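Local coordinates for SnoaL-like domain-containing protein (Silicibacter pomeroyi, PDB 3FLJ) that is of unknown function but has the cystatin-like fold of SnoaL-like proteins, and may hold a small molecule between its curved sheet and its helices, at residues S76-R81 against L92-K97; V104-I109 against E121-P126; P51-K56 against K128-L133; G34-I39 against V64-G69. One frame throughout, in Å; residues are numbered along the deposited sequence.

Interaction 1: S76-R81 against L92-K97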
loop_
_atom_site.group_PDB
_atom_site.type_symbol
_atom_site.label_atom_id
_atom_site.label_comp_id
_atom_site.label_asym_id
_atom_site.label_seq_id
_atom_site.Cartn_x
_atom_site.Cartn_y
_atom_site.Cartn_z
ATOM N N SER A 76 -10.927 11.329 -7.277
ATOM C CA SER A 76 -11.658 11.305 -8.543
ATOM C C SER A 76 -11.120 10.141 -9.369
ATOM O O SER A 76 -10.013 9.653 -9.110
ATOM C CB SER A 76 -11.502 12.625 -9.296
ATOM O OG SER A 76 -10.143 12.959 -9.463
ATOM N N GLU A 77 -11.918 9.699 -10.345
ATOM C CA GLU A 77 -11.587 8.577 -11.229
ATOM C C GLU A 77 -11.202 7.319 -10.414
ATOM O O GLU A 77 -10.265 6.614 -10.757
ATOM C CB GLU A 77 -10.463 8.982 -12.210
ATOM C CG GLU A 77 -10.756 10.248 -13.037
ATOM C CD GLU A 77 -9.711 10.559 -14.133
ATOM O OE1 GLU A 77 -8.800 9.731 -14.405
ATOM O OE2 GLU A 77 -9.813 11.654 -14.745
ATOM N N PHE A 78 -11.922 7.076 -9.316
ATOM C CA PHE A 78 -11.587 5.999 -8.397
ATOM C C PHE A 78 -12.083 4.662 -8.930
ATOM O O PHE A 78 -13.220 4.553 -9.397
ATOM C CB PHE A 78 -12.182 6.255 -7.000
ATOM C CG PHE A 78 -11.738 5.259 -5.956
ATOM C CD1 PHE A 78 -12.376 4.008 -5.831
ATOM C CD2 PHE A 78 -10.669 5.551 -5.107
ATOM C CE1 PHE A 78 -11.948 3.068 -4.880
ATOM C CE2 PHE A 78 -10.243 4.630 -4.139
ATOM C CZ PHE A 78 -10.882 3.379 -4.028
ATOM N N ARG A 79 -11.224 3.651 -8.838
ATOM C CA ARG A 79 -11.620 2.267 -9.110
ATOM C C ARG A 79 -10.643 1.295 -8.475
ATOM O O ARG A 79 -9.434 1.569 -8.422
ATOM C CB ARG A 79 -11.797 1.938 -10.611
ATOM C CG ARG A 79 -10.555 1.790 -11.493
ATOM C CD ARG A 79 -9.826 3.091 -11.665
ATOM N NE ARG A 79 -8.692 2.956 -12.585
ATOM C CZ ARG A 79 -8.001 3.970 -13.121
ATOM N NH1 ARG A 79 -8.269 5.245 -12.821
ATOM N NH2 ARG A 79 -6.998 3.698 -13.958
ATOM N N TYR A 80 -11.175 0.170 -8.005
ATOM C CA TYR A 80 -10.340 -0.921 -7.518
ATOM C C TYR A 80 -9.779 -1.645 -8.743
ATOM O O TYR A 80 -10.419 -1.656 -9.798
ATOM C CB TYR A 80 -11.112 -1.863 -6.591
ATOM C CG TYR A 80 -11.384 -1.231 -5.248
ATOM C CD1 TYR A 80 -10.358 -1.105 -4.308
ATOM C CD2 TYR A 80 -12.665 -0.757 -4.901
ATOM C CE1 TYR A 80 -10.580 -0.516 -3.042
ATOM C CE2 TYR A 80 -12.904 -0.175 -3.622
ATOM C CZ TYR A 80 -11.854 -0.064 -2.705
ATOM O OH TYR A 80 -12.061 0.500 -1.480
ATOM N N ARG A 81 -8.560 -2.168 -8.605
ATOM C CA ARG A 81 -7.865 -2.939 -9.646
ATOM C C ARG A 81 -7.835 -4.410 -9.279
ATOM O O ARG A 81 -8.245 -5.246 -10.080
ATOM C CB ARG A 81 -6.452 -2.408 -9.860
ATOM C CG ARG A 81 -6.465 -0.941 -10.275
ATOM C CD ARG A 81 -5.201 -0.486 -10.942
ATOM N NE ARG A 81 -3.988 -0.679 -10.130
ATOM C CZ ARG A 81 -2.786 -0.161 -10.420
ATOM N NH1 ARG A 81 -2.593 0.647 -11.465
ATOM N NH2 ARG A 81 -1.754 -0.427 -9.638
ATOM N N LEU A 92 -7.206 -4.489 -0.879
ATOM C CA LEU A 92 -7.938 -3.979 -2.043
ATOM C C LEU A 92 -7.103 -2.867 -2.689
ATOM O O LEU A 92 -7.014 -1.748 -2.168
ATOM C CB LEU A 92 -9.332 -3.465 -1.680
ATOM C CG LEU A 92 -10.375 -4.451 -1.152
ATOM C CD1 LEU A 92 -10.078 -4.860 0.269
ATOM C CD2 LEU A 92 -11.815 -3.860 -1.265
ATOM N N GLU A 93 -6.504 -3.197 -3.828
ATOM C CA GLU A 93 -5.666 -2.282 -4.594
ATOM C C GLU A 93 -6.548 -1.377 -5.444
ATOM O O GLU A 93 -7.421 -1.876 -6.142
ATOM C CB GLU A 93 -4.719 -3.085 -5.482
ATOM C CG GLU A 93 -3.819 -2.314 -6.433
ATOM C CD GLU A 93 -3.112 -3.265 -7.368
ATOM O OE1 GLU A 93 -2.704 -4.338 -6.914
ATOM O OE2 GLU A 93 -2.991 -2.975 -8.548
ATOM N N PHE A 94 -6.275 -0.070 -5.411
ATOM C CA PHE A 94 -7.016 0.924 -6.201
ATOM C C PHE A 94 -6.114 1.928 -6.908
ATOM O O PHE A 94 -4.933 2.058 -6.566
ATOM C CB PHE A 94 -8.025 1.670 -5.315
ATOM C CG PHE A 94 -7.408 2.489 -4.196
ATOM C CD1 PHE A 94 -7.009 3.817 -4.417
ATOM C CD2 PHE A 94 -7.261 1.951 -2.917
ATOM C CE1 PHE A 94 -6.451 4.600 -3.375
ATOM C CE2 PHE A 94 -6.715 2.721 -1.857
ATOM C CZ PHE A 94 -6.306 4.048 -2.089
ATOM N N GLN A 95 -6.696 2.596 -7.903
ATOM C CA GLN A 95 -6.089 3.716 -8.616
ATOM C C GLN A 95 -7.111 4.865 -8.623
ATOM O O GLN A 95 -8.327 4.634 -8.683
ATOM C CB GLN A 95 -5.688 3.327 -10.031
ATOM C CG GLN A 95 -4.827 4.394 -10.738
ATOM C CD GLN A 95 -4.297 3.969 -12.097
ATOM O OE1 GLN A 95 -4.344 2.796 -12.468
ATOM N NE2 GLN A 95 -3.785 4.937 -12.854
ATOM N N CYS A 96 -6.609 6.093 -8.534
ATOM C CA CYS A 96 -7.444 7.301 -8.546
ATOM C C CYS A 96 -6.573 8.524 -8.836
ATOM O O CYS A 96 -5.385 8.378 -9.198
ATOM C CB CYS A 96 -8.185 7.453 -7.196
ATOM S SG CYS A 96 -7.097 7.633 -5.806
ATOM N N LYS A 97 -7.191 9.701 -8.780
ATOM C CA LYS A 97 -6.479 10.972 -8.860
ATOM C C LYS A 97 -6.865 11.877 -7.684
ATOM O O LYS A 97 -7.951 11.724 -7.100
ATOM C CB LYS A 97 -6.745 11.694 -10.190
ATOM C CG LYS A 97 -6.480 10.848 -11.422
ATOM C CD LYS A 97 -6.542 11.612 -12.741
ATOM C CE LYS A 97 -5.322 12.498 -12.953
ATOM N NZ LYS A 97 -5.224 13.068 -14.336
HETATM O O HOH W 1 -9.616 14.544 -7.354
#

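Interaction 2: V104-I109 against E121-P126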
loop_
_atom_site.group_PDB
_atom_site.type_symbol
_atom_site.label_atom_id
_atom_site.label_comp_id
_atom_site.label_asym_id
_atom_site.label_seq_id
_atom_site.Cartn_x
_atom_site.Cartn_y
_atom_site.Cartn_z
ATOM N N VAL A 104 -1.946 5.494 -6.681
ATOM C CA VAL A 104 -2.235 4.065 -6.510
ATOM C C VAL A 104 -2.157 3.792 -4.999
ATOM O O VAL A 104 -1.275 4.322 -4.313
ATOM C CB VAL A 104 -1.253 3.163 -7.298
ATOM C CG1 VAL A 104 -1.469 1.687 -6.984
ATOM C CG2 VAL A 104 -1.417 3.409 -8.801
ATOM N N GLY A 105 -3.077 2.981 -4.489
ATOM C CA GLY A 105 -3.088 2.613 -3.080
ATOM C C GLY A 105 -3.655 1.245 -2.805
ATOM O O GLY A 105 -4.064 0.551 -3.733
ATOM N N VAL A 106 -3.592 0.860 -1.528
ATOM C CA VAL A 106 -4.175 -0.384 -1.006
ATOM C C VAL A 106 -4.935 -0.110 0.298
ATOM O O VAL A 106 -4.392 0.539 1.193
ATOM C CB VAL A 106 -3.111 -1.483 -0.732
ATOM C CG1 VAL A 106 -3.767 -2.762 -0.083
ATOM C CG2 VAL A 106 -2.382 -1.846 -2.023
ATOM N N ASP A 107 -6.180 -0.597 0.372
ATOM C CA ASP A 107 -6.968 -0.619 1.612
ATOM C C ASP A 107 -6.661 -1.968 2.265
ATOM O O ASP A 107 -7.047 -3.012 1.730
ATOM C CB ASP A 107 -8.480 -0.508 1.332
ATOM C CG ASP A 107 -8.876 0.818 0.682
ATOM O OD1 ASP A 107 -8.249 1.864 0.970
ATOM O OD2 ASP A 107 -9.855 0.816 -0.088
ATOM N N LEU A 108 -5.952 -1.946 3.398
ATOM C CA LEU A 108 -5.614 -3.160 4.162
ATOM C C LEU A 108 -6.735 -3.356 5.172
ATOM O O LEU A 108 -6.865 -2.559 6.111
ATOM C CB LEU A 108 -4.259 -3.036 4.854
ATOM C CG LEU A 108 -3.044 -2.963 3.925
ATOM C CD1 LEU A 108 -1.800 -2.474 4.683
ATOM C CD2 LEU A 108 -2.802 -4.327 3.242
ATOM N N ILE A 109 -7.523 -4.415 4.980
ATOM C CA ILE A 109 -8.713 -4.688 5.788
ATOM C C ILE A 109 -8.558 -5.944 6.622
ATOM O O ILE A 109 -8.129 -6.972 6.096
ATOM C CB ILE A 109 -9.973 -4.828 4.891
ATOM C CG1 ILE A 109 -10.225 -3.547 4.074
ATOM C CG2 ILE A 109 -11.236 -5.177 5.719
ATOM C CD1 ILE A 109 -10.477 -2.255 4.864
ATOM N N GLU A 121 -6.457 0.157 7.160
ATOM C CA GLU A 121 -5.178 0.861 7.044
ATOM C C GLU A 121 -4.893 1.141 5.571
ATOM O O GLU A 121 -4.934 0.213 4.759
ATOM C CB GLU A 121 -4.094 -0.002 7.675
ATOM C CG GLU A 121 -2.710 0.645 7.727
ATOM C CD GLU A 121 -1.776 -0.084 8.666
ATOM O OE1 GLU A 121 -1.961 -1.294 8.896
ATOM O OE2 GLU A 121 -0.859 0.555 9.192
ATOM N N VAL A 122 -4.606 2.407 5.233
ATOM C CA VAL A 122 -4.403 2.827 3.841
ATOM C C VAL A 122 -2.940 3.180 3.571
ATOM O O VAL A 122 -2.353 3.994 4.287
ATOM C CB VAL A 122 -5.319 4.002 3.462
ATOM C CG1 VAL A 122 -5.101 4.438 1.971
ATOM C CG2 VAL A 122 -6.781 3.647 3.698
ATOM N N VAL A 123 -2.369 2.551 2.539
ATOM C CA VAL A 123 -0.996 2.815 2.049
ATOM C C VAL A 123 -1.146 3.320 0.602
ATOM O O VAL A 123 -2.059 2.890 -0.102
ATOM C CB VAL A 123 -0.059 1.568 2.162
ATOM C CG1 VAL A 123 0.257 1.258 3.624
ATOM C CG2 VAL A 123 -0.656 0.336 1.508
HETATM N N MSE A 124 -0.283 4.250 0.183
HETATM C CA MSE A 124 -0.356 4.875 -1.141
HETATM C C MSE A 124 0.982 5.248 -1.753
HETATM O O MSE A 124 2.024 5.223 -1.082
HETATM C CB MSE A 124 -1.188 6.175 -1.061
HETATM C CG MSE A 124 -2.662 6.016 -1.168
HETATM SE SE MSE A 124 -3.471 7.813 -1.096
HETATM C CE MSE A 124 -2.833 8.694 -2.601
ATOM N N ARG A 125 0.903 5.576 -3.049
ATOM C CA ARG A 125 1.996 6.149 -3.850
ATOM C C ARG A 125 1.368 7.112 -4.885
ATOM O O ARG A 125 0.186 6.951 -5.206
ATOM C CB ARG A 125 2.796 5.054 -4.568
ATOM C CG ARG A 125 2.023 4.269 -5.632
ATOM C CD ARG A 125 2.839 3.143 -6.249
ATOM N NE ARG A 125 4.010 3.677 -6.952
ATOM C CZ ARG A 125 4.058 4.099 -8.225
ATOM N NH1 ARG A 125 3.061 3.915 -9.097
ATOM N NH2 ARG A 125 5.198 4.612 -8.685
ATOM N N PRO A 126 2.124 8.107 -5.386
ATOM C CA PRO A 126 3.468 8.552 -5.049
ATOM C C PRO A 126 3.415 9.585 -3.902
ATOM O O PRO A 126 2.327 10.099 -3.581
ATOM C CB PRO A 126 3.930 9.205 -6.347
ATOM C CG PRO A 126 2.681 9.870 -6.841
ATOM C CD PRO A 126 1.593 8.876 -6.530
#

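Interaction 3: P51-K56 against K128-L133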
loop_
_atom_site.group_PDB
_atom_site.type_symbol
_atom_site.label_atom_id
_atom_site.label_comp_id
_atom_site.label_asym_id
_atom_site.label_seq_id
_atom_site.Cartn_x
_atom_site.Cartn_y
_atom_site.Cartn_z
ATOM N N PRO A 51 -4.836 6.412 8.231
ATOM C CA PRO A 51 -4.706 7.006 6.898
ATOM C C PRO A 51 -3.296 6.935 6.300
ATOM O O PRO A 51 -2.352 6.694 7.032
ATOM C CB PRO A 51 -5.104 8.460 7.159
ATOM C CG PRO A 51 -4.566 8.733 8.499
ATOM C CD PRO A 51 -4.855 7.480 9.264
ATOM N N PRO A 52 -3.143 7.197 4.984
ATOM C CA PRO A 52 -1.789 7.176 4.401
ATOM C C PRO A 52 -0.955 8.437 4.714
ATOM O O PRO A 52 0.269 8.429 4.515
ATOM C CB PRO A 52 -2.074 7.090 2.907
ATOM C CG PRO A 52 -3.332 7.845 2.731
ATOM C CD PRO A 52 -4.143 7.638 3.990
ATOM N N THR A 53 -1.619 9.486 5.201
ATOM C CA THR A 53 -1.033 10.790 5.484
ATOM C C THR A 53 -0.268 10.797 6.812
ATOM O O THR A 53 0.959 10.762 6.799
ATOM C CB THR A 53 -2.142 11.856 5.461
ATOM O OG1 THR A 53 -3.182 11.440 6.355
ATOM C CG2 THR A 53 -2.733 11.982 4.050
ATOM N N TYR A 54 -0.983 10.761 7.942
ATOM C CA TYR A 54 -0.373 10.816 9.288
ATOM C C TYR A 54 -0.259 9.433 9.915
ATOM O O TYR A 54 -1.093 8.580 9.636
ATOM C CB TYR A 54 -1.224 11.684 10.213
ATOM C CG TYR A 54 -1.414 13.108 9.749
ATOM C CD1 TYR A 54 -0.319 13.987 9.662
ATOM C CD2 TYR A 54 -2.694 13.607 9.432
ATOM C CE1 TYR A 54 -0.490 15.344 9.245
ATOM C CE2 TYR A 54 -2.875 14.946 9.016
ATOM C CZ TYR A 54 -1.774 15.807 8.929
ATOM O OH TYR A 54 -1.953 17.116 8.525
ATOM N N TYR A 55 0.734 9.231 10.794
ATOM C CA TYR A 55 0.910 7.964 11.554
ATOM C C TYR A 55 0.053 8.058 12.832
ATOM O O TYR A 55 0.555 8.120 13.958
ATOM C CB TYR A 55 2.386 7.695 11.874
ATOM C CG TYR A 55 2.696 6.261 12.244
ATOM C CD1 TYR A 55 2.557 5.242 11.294
ATOM C CD2 TYR A 55 3.190 5.911 13.514
ATOM C CE1 TYR A 55 2.864 3.897 11.596
ATOM C CE2 TYR A 55 3.507 4.546 13.830
ATOM C CZ TYR A 55 3.325 3.560 12.859
ATOM O OH TYR A 55 3.620 2.238 13.098
ATOM N N LYS A 56 -1.263 8.066 12.614
ATOM C CA LYS A 56 -2.280 8.216 13.652
ATOM C C LYS A 56 -3.421 7.229 13.368
ATOM O O LYS A 56 -3.419 6.543 12.335
ATOM C CB LYS A 56 -2.793 9.663 13.660
ATOM C CG LYS A 56 -1.767 10.751 13.998
ATOM C CD LYS A 56 -1.312 10.677 15.455
ATOM C CE LYS A 56 -0.253 11.716 15.790
ATOM N NZ LYS A 56 0.259 11.526 17.179
ATOM N N LYS A 128 4.210 12.828 -3.620
ATOM C CA LYS A 128 3.601 14.139 -3.979
ATOM C C LYS A 128 2.054 14.142 -3.945
ATOM O O LYS A 128 1.449 15.120 -3.481
ATOM C CB LYS A 128 4.123 14.608 -5.345
ATOM C CG LYS A 128 3.783 16.032 -5.767
ATOM C CD LYS A 128 4.269 16.376 -7.195
ATOM C CE LYS A 128 5.801 16.360 -7.320
ATOM N NZ LYS A 128 6.321 16.906 -8.628
ATOM N N THR A 129 1.438 13.056 -4.418
ATOM C CA THR A 129 -0.033 12.912 -4.422
ATOM C C THR A 129 -0.576 12.723 -2.994
ATOM O O THR A 129 -1.652 13.250 -2.676
ATOM C CB THR A 129 -0.508 11.782 -5.345
ATOM O OG1 THR A 129 0.137 11.917 -6.623
ATOM C CG2 THR A 129 -2.025 11.824 -5.531
ATOM N N VAL A 130 0.157 11.979 -2.156
ATOM C CA VAL A 130 -0.194 11.817 -0.731
ATOM C C VAL A 130 -0.149 13.192 -0.024
ATOM O O VAL A 130 -1.021 13.479 0.788
ATOM C CB VAL A 130 0.673 10.745 -0.011
ATOM C CG1 VAL A 130 0.364 10.704 1.497
ATOM C CG2 VAL A 130 0.447 9.315 -0.656
ATOM N N GLY A 131 0.854 14.019 -0.341
ATOM C CA GLY A 131 0.952 15.411 0.163
ATOM C C GLY A 131 -0.268 16.251 -0.205
ATOM O O GLY A 131 -0.814 16.974 0.644
ATOM N N ALA A 132 -0.702 16.122 -1.466
ATOM C CA ALA A 132 -1.918 16.771 -1.980
ATOM C C ALA A 132 -3.176 16.283 -1.232
ATOM O O ALA A 132 -4.025 17.105 -0.875
ATOM C CB ALA A 132 -2.061 16.557 -3.489
ATOM N N LEU A 133 -3.285 14.965 -1.000
ATOM C CA LEU A 133 -4.375 14.378 -0.194
ATOM C C LEU A 133 -4.382 14.948 1.234
ATOM O O LEU A 133 -5.442 15.333 1.718
ATOM C CB LEU A 133 -4.308 12.833 -0.130
ATOM C CG LEU A 133 -5.332 12.055 0.728
ATOM C CD1 LEU A 133 -6.766 12.378 0.315
ATOM C CD2 LEU A 133 -5.067 10.528 0.704
#

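Interaction 4: G34-I39 against V64-G69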
loop_
_atom_site.group_PDB
_atom_site.type_symbol
_atom_site.label_atom_id
_atom_site.label_comp_id
_atom_site.label_asym_id
_atom_site.label_seq_id
_atom_site.Cartn_x
_atom_site.Cartn_y
_atom_site.Cartn_z
ATOM N N GLY A 34 -18.060 7.203 -1.669
ATOM C CA GLY A 34 -17.892 8.026 -0.462
ATOM C C GLY A 34 -19.211 8.376 0.235
ATOM O O GLY A 34 -19.322 9.472 0.807
ATOM N N ASP A 35 -20.206 7.468 0.164
ATOM C CA ASP A 35 -21.525 7.668 0.797
ATOM C C ASP A 35 -21.337 7.224 2.248
ATOM O O ASP A 35 -21.232 6.027 2.526
ATOM C CB ASP A 35 -22.647 6.874 0.095
ATOM C CG ASP A 35 -24.073 7.227 0.614
ATOM O OD1 ASP A 35 -24.265 8.029 1.571
ATOM O OD2 ASP A 35 -25.033 6.686 0.023
ATOM N N GLU A 36 -21.283 8.208 3.145
ATOM C CA GLU A 36 -21.031 8.011 4.579
ATOM C C GLU A 36 -22.005 7.063 5.275
ATOM O O GLU A 36 -21.574 6.204 6.044
ATOM C CB GLU A 36 -21.013 9.374 5.266
ATOM C CG GLU A 36 -20.782 9.375 6.766
ATOM C CD GLU A 36 -20.597 10.757 7.338
ATOM O OE1 GLU A 36 -20.220 11.692 6.604
ATOM O OE2 GLU A 36 -20.812 10.902 8.548
ATOM N N SER A 37 -23.299 7.241 4.999
ATOM C CA SER A 37 -24.370 6.396 5.555
ATOM C C SER A 37 -24.197 4.917 5.184
ATOM O O SER A 37 -24.387 4.046 6.035
ATOM C CB SER A 37 -25.769 6.904 5.143
ATOM O OG SER A 37 -25.900 7.009 3.730
ATOM N N LEU A 38 -23.812 4.650 3.935
ATOM C CA LEU A 38 -23.579 3.270 3.465
ATOM C C LEU A 38 -22.277 2.650 4.010
ATOM O O LEU A 38 -22.218 1.434 4.205
ATOM C CB LEU A 38 -23.652 3.182 1.932
ATOM C CG LEU A 38 -25.003 3.568 1.296
ATOM C CD1 LEU A 38 -24.893 3.490 -0.224
ATOM C CD2 LEU A 38 -26.184 2.714 1.783
ATOM N N ILE A 39 -21.257 3.476 4.250
ATOM C CA ILE A 39 -19.982 3.029 4.846
ATOM C C ILE A 39 -20.180 2.575 6.312
ATOM O O ILE A 39 -19.648 1.529 6.676
ATOM C CB ILE A 39 -18.870 4.143 4.754
ATOM C CG1 ILE A 39 -18.480 4.421 3.288
ATOM C CG2 ILE A 39 -17.611 3.736 5.517
ATOM C CD1 ILE A 39 -17.761 5.756 3.061
ATOM N N VAL A 64 -14.938 7.505 11.824
ATOM C CA VAL A 64 -14.286 6.816 10.685
ATOM C C VAL A 64 -15.110 6.940 9.397
ATOM O O VAL A 64 -14.539 7.208 8.338
ATOM C CB VAL A 64 -13.906 5.353 11.024
ATOM C CG1 VAL A 64 -13.476 4.560 9.776
ATOM C CG2 VAL A 64 -12.807 5.355 12.095
ATOM N N ALA A 65 -16.429 6.751 9.498
ATOM C CA ALA A 65 -17.337 6.888 8.339
ATOM C C ALA A 65 -17.264 8.316 7.747
ATOM O O ALA A 65 -17.244 8.475 6.527
ATOM C CB ALA A 65 -18.786 6.513 8.719
ATOM N N ALA A 66 -17.213 9.326 8.626
ATOM C CA ALA A 66 -17.051 10.742 8.242
ATOM C C ALA A 66 -15.728 11.003 7.532
ATOM O O ALA A 66 -15.710 11.682 6.508
ATOM C CB ALA A 66 -17.199 11.666 9.457
ATOM N N VAL A 67 -14.636 10.447 8.063
ATOM C CA VAL A 67 -13.309 10.580 7.452
ATOM C C VAL A 67 -13.304 9.919 6.073
ATOM O O VAL A 67 -12.873 10.542 5.107
ATOM C CB VAL A 67 -12.153 10.034 8.370
ATOM C CG1 VAL A 67 -10.797 10.085 7.654
ATOM C CG2 VAL A 67 -12.085 10.845 9.652
ATOM N N LEU A 68 -13.824 8.689 5.980
ATOM C CA LEU A 68 -13.890 7.958 4.698
ATOM C C LEU A 68 -14.754 8.666 3.648
ATOM O O LEU A 68 -14.408 8.638 2.458
ATOM C CB LEU A 68 -14.347 6.505 4.900
ATOM C CG LEU A 68 -13.346 5.589 5.621
ATOM C CD1 LEU A 68 -14.038 4.287 6.066
ATOM C CD2 LEU A 68 -12.120 5.281 4.730
ATOM N N GLY A 69 -15.854 9.284 4.097
ATOM C CA GLY A 69 -16.708 10.126 3.250
ATOM C C GLY A 69 -15.916 11.269 2.616
ATOM O O GLY A 69 -16.029 11.490 1.407
HETATM O O HOH W 2 -18.030 12.738 5.425
#

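Interaction 1: S76-R81 against L92-K97
Strands 78-81 and 92-97 run antiparallel at 146°, with Arg79 and Gln95 a hydrogen-bonded pair and Tyr80 and Phe94 a non-hydrogen-bonded one; between the Arg79-Gln95 and Ser76-Lys97 pairs the register slips by one residue, a beta bulge at the corner of Glu77. The face carrying Arg79 and Gln95 is polar. Arg79 stacks its guanidinium on the Gln95 amide, planes 27° apart, and its NH1 returns to Glu77 O at 3.2 Å. Gln95 is extended, CG opposite its backbone N (chi1 -170°), which carries OE1 to Arg81 NH1 at 2.9 Å, the donor standing above the carbonyl plane. Arg81 NE meets the anti lone pair of Glu93 OE2 at 3.0 Å; the second carboxylate oxygen, OE1, pairs with Arg82. An alanine in place of Gln95 would probably leave Arg81 NH1 without this acceptor and the Arg79 guanidinium without the amide it lies on. The other face is aromatic: Phe78 and Phe94 form a strongly offset pair, centroids 4.9 Å apart, while the Tyr80 ring takes Leu92 CD2 over one face (CH-pi, 4.2 Å to the centroid) and Phe78 CE1 over the opposite one. Such a bulged, two-faced beta hairpin is an element of the curved sheet in this cystatin-like fold.

Interaction 2: V104-I109 against E121-P126
Val106 and Val123 meet at the middle of the ladder, Val106 CB lying 3.8 Å from Val123 CG2, and their backbones exchange two hydrogen bonds, of which Val106 N to Val123 O measures 2.9 Å. Two further hydrogen-bonded pairs, Val104 with Arg125 and Leu108 with Glu121, make six backbone bonds between strands running at 168°, close to exactly antiparallel, in a continuous register without a bulge. Gly105 faces Met124 with a CA-CA separation of 4.0 Å; a beta-carbon on Gly105 would come within 2.9 Å of Met124 CG, so the close approach depends on its absence. On the same face Asp107 and Val122 lie alongside each other, Asp107 OD1 to Val122 CG2 at 3.6 Å, and Asp107 OD2 is hydrogen-bonded to Tyr80 OH. On the other face Arg125 turns CG between its backbone N and carbonyl carbon (chi1 65°), laying it 3.8 Å from Val104 CB. The polar ends there are held across the dimer interface: Glu121 OE2 by Arg125 of the second subunit, Glu121 OE1 by Arg81 of the second subunit, and Arg125 NE by Pro51 O of the second subunit, while Val123 packs on Val123 of that chain. This is a buried beta hairpin in the curved sheet of the cystatin-like fold, one face turned to the helices and the other to the partner subunit.

Interaction 3: P51-K56 against K128-L133
Thr53 turns its methyl, not its hydroxyl, to helix 127-143: CG2 stands 4.0 Å from Val130 O and 4.2 Å from Leu133 CG, and no hydrogen bond crosses between the loop and the helix. The torsion accounts for this. With OG1 between the backbone N and the carbonyl carbon (chi1 54°), CG2 is the branch directed at the helix. The contact is small, 177 Å² summed over both sides, although it joins parts of the chain more than seventy residues apart. Two consecutive loop residues meet two helix residues one turn apart. Val130 sends CG1 toward the backbone of Pro52, ending 3.8 Å from Pro52 O. Leu133 reaches the ring instead, its CD2 3.8 Å from Pro52 CG; the two side chains cross at about a right angle, and CD2 is the branch that touches. All four residues are buried, and Pro52, Val130 and Leu133 also pack on the selenomethionine Met124 of strand 117-125, which therefore lies beneath the loop-helix junction. Further along, Tyr54 OH bonds to Asn138 of the same helix, giving the loop a polar hold beyond the apolar one. The second subunit borders the site as well: Val130 packs on Tyr127 of that subunit, and Tyr55 on its Arg125. Geometrically this is the apolar packing of a loop between strands 47-50 and 58-59 against the first turns of the long helix 127-143, beside the dimer interface of a cystatin-like fold.

Interaction 4: G34-I39 against V64-G69
The Glu36 carboxylate lays one face over the backbone of Ala66: Glu36 CD is 3.7 Å from Ala66 CA, nearly along the normal to the carboxylate plane, and Glu36 OE2 is 3.8 Å from Ala66 CB. An ordered water, tilted out of that plane on the Ala66 side, donates to Glu36 OE1 at 2.7 Å and to Ala66 O at 2.8 Å, thus linking the two helices where no direct hydrogen bond does. Glu36 gets there fully extended, CG opposite the backbone N (chi1 179°), and on its way its CG passes Ala65 O. Beyond the contact, OE2 forms a salt bridge with Arg146. With an alanine at this position, Arg146 would probably lose its carboxylate mate and the water one of its two acceptors. The elements joined are the short helix 36-40 and helix 61-74 of the SnoaL-like domain, two members of the helical layer of the cystatin-like fold; helix 61-74 in turn packs on Phe49 of the sheet through Leu68. Ile39 supplies the apolar half of the contact. Its CG2 is 3.7 Å from Leu68 CD1, the two side chains meeting at a slant, and its CD1 lies over the helix backbone, 4.1 Å from Gly69 N. The side chain of Ile39 also touches Val30 of helix 22-31. Ahead of helix 36-40 the chain comes close without side chains: Gly34 O is 3.6 Å from Gly69 CA, and Gly34 has a positive phi as it leaves the preceding helix. Asp35 follows at the N-cap position, its OD1 accepting from Ser37 OG.

Overall arrangement
Interactions 1 and 2 are neighbours in one sheet, centres about 10 Å apart: Phe94 N lies 2.8 Å from Gly105 O, a probable hydrogen bond, and Phe94 CE2 packs 3.3 Å from Asp107 OD1. Interaction 3, its centre also about 10 Å from that of interaction 2, packs on strand 117-125 of this sheet, with Met124 CB 3.6 Å from Val130 CG2. All three touch the second subunit. Interaction 4 belongs to the helical side, its centre about 17 to 18 Å from the others, and no second-chain residue reaches it. Unidentified bound atoms, probably from the crystallisation liquor, lie about 4 Å from the side chains of Phe78 and Leu68 and about 3 Å from Asp107; a pocket between sheet and helices is possible.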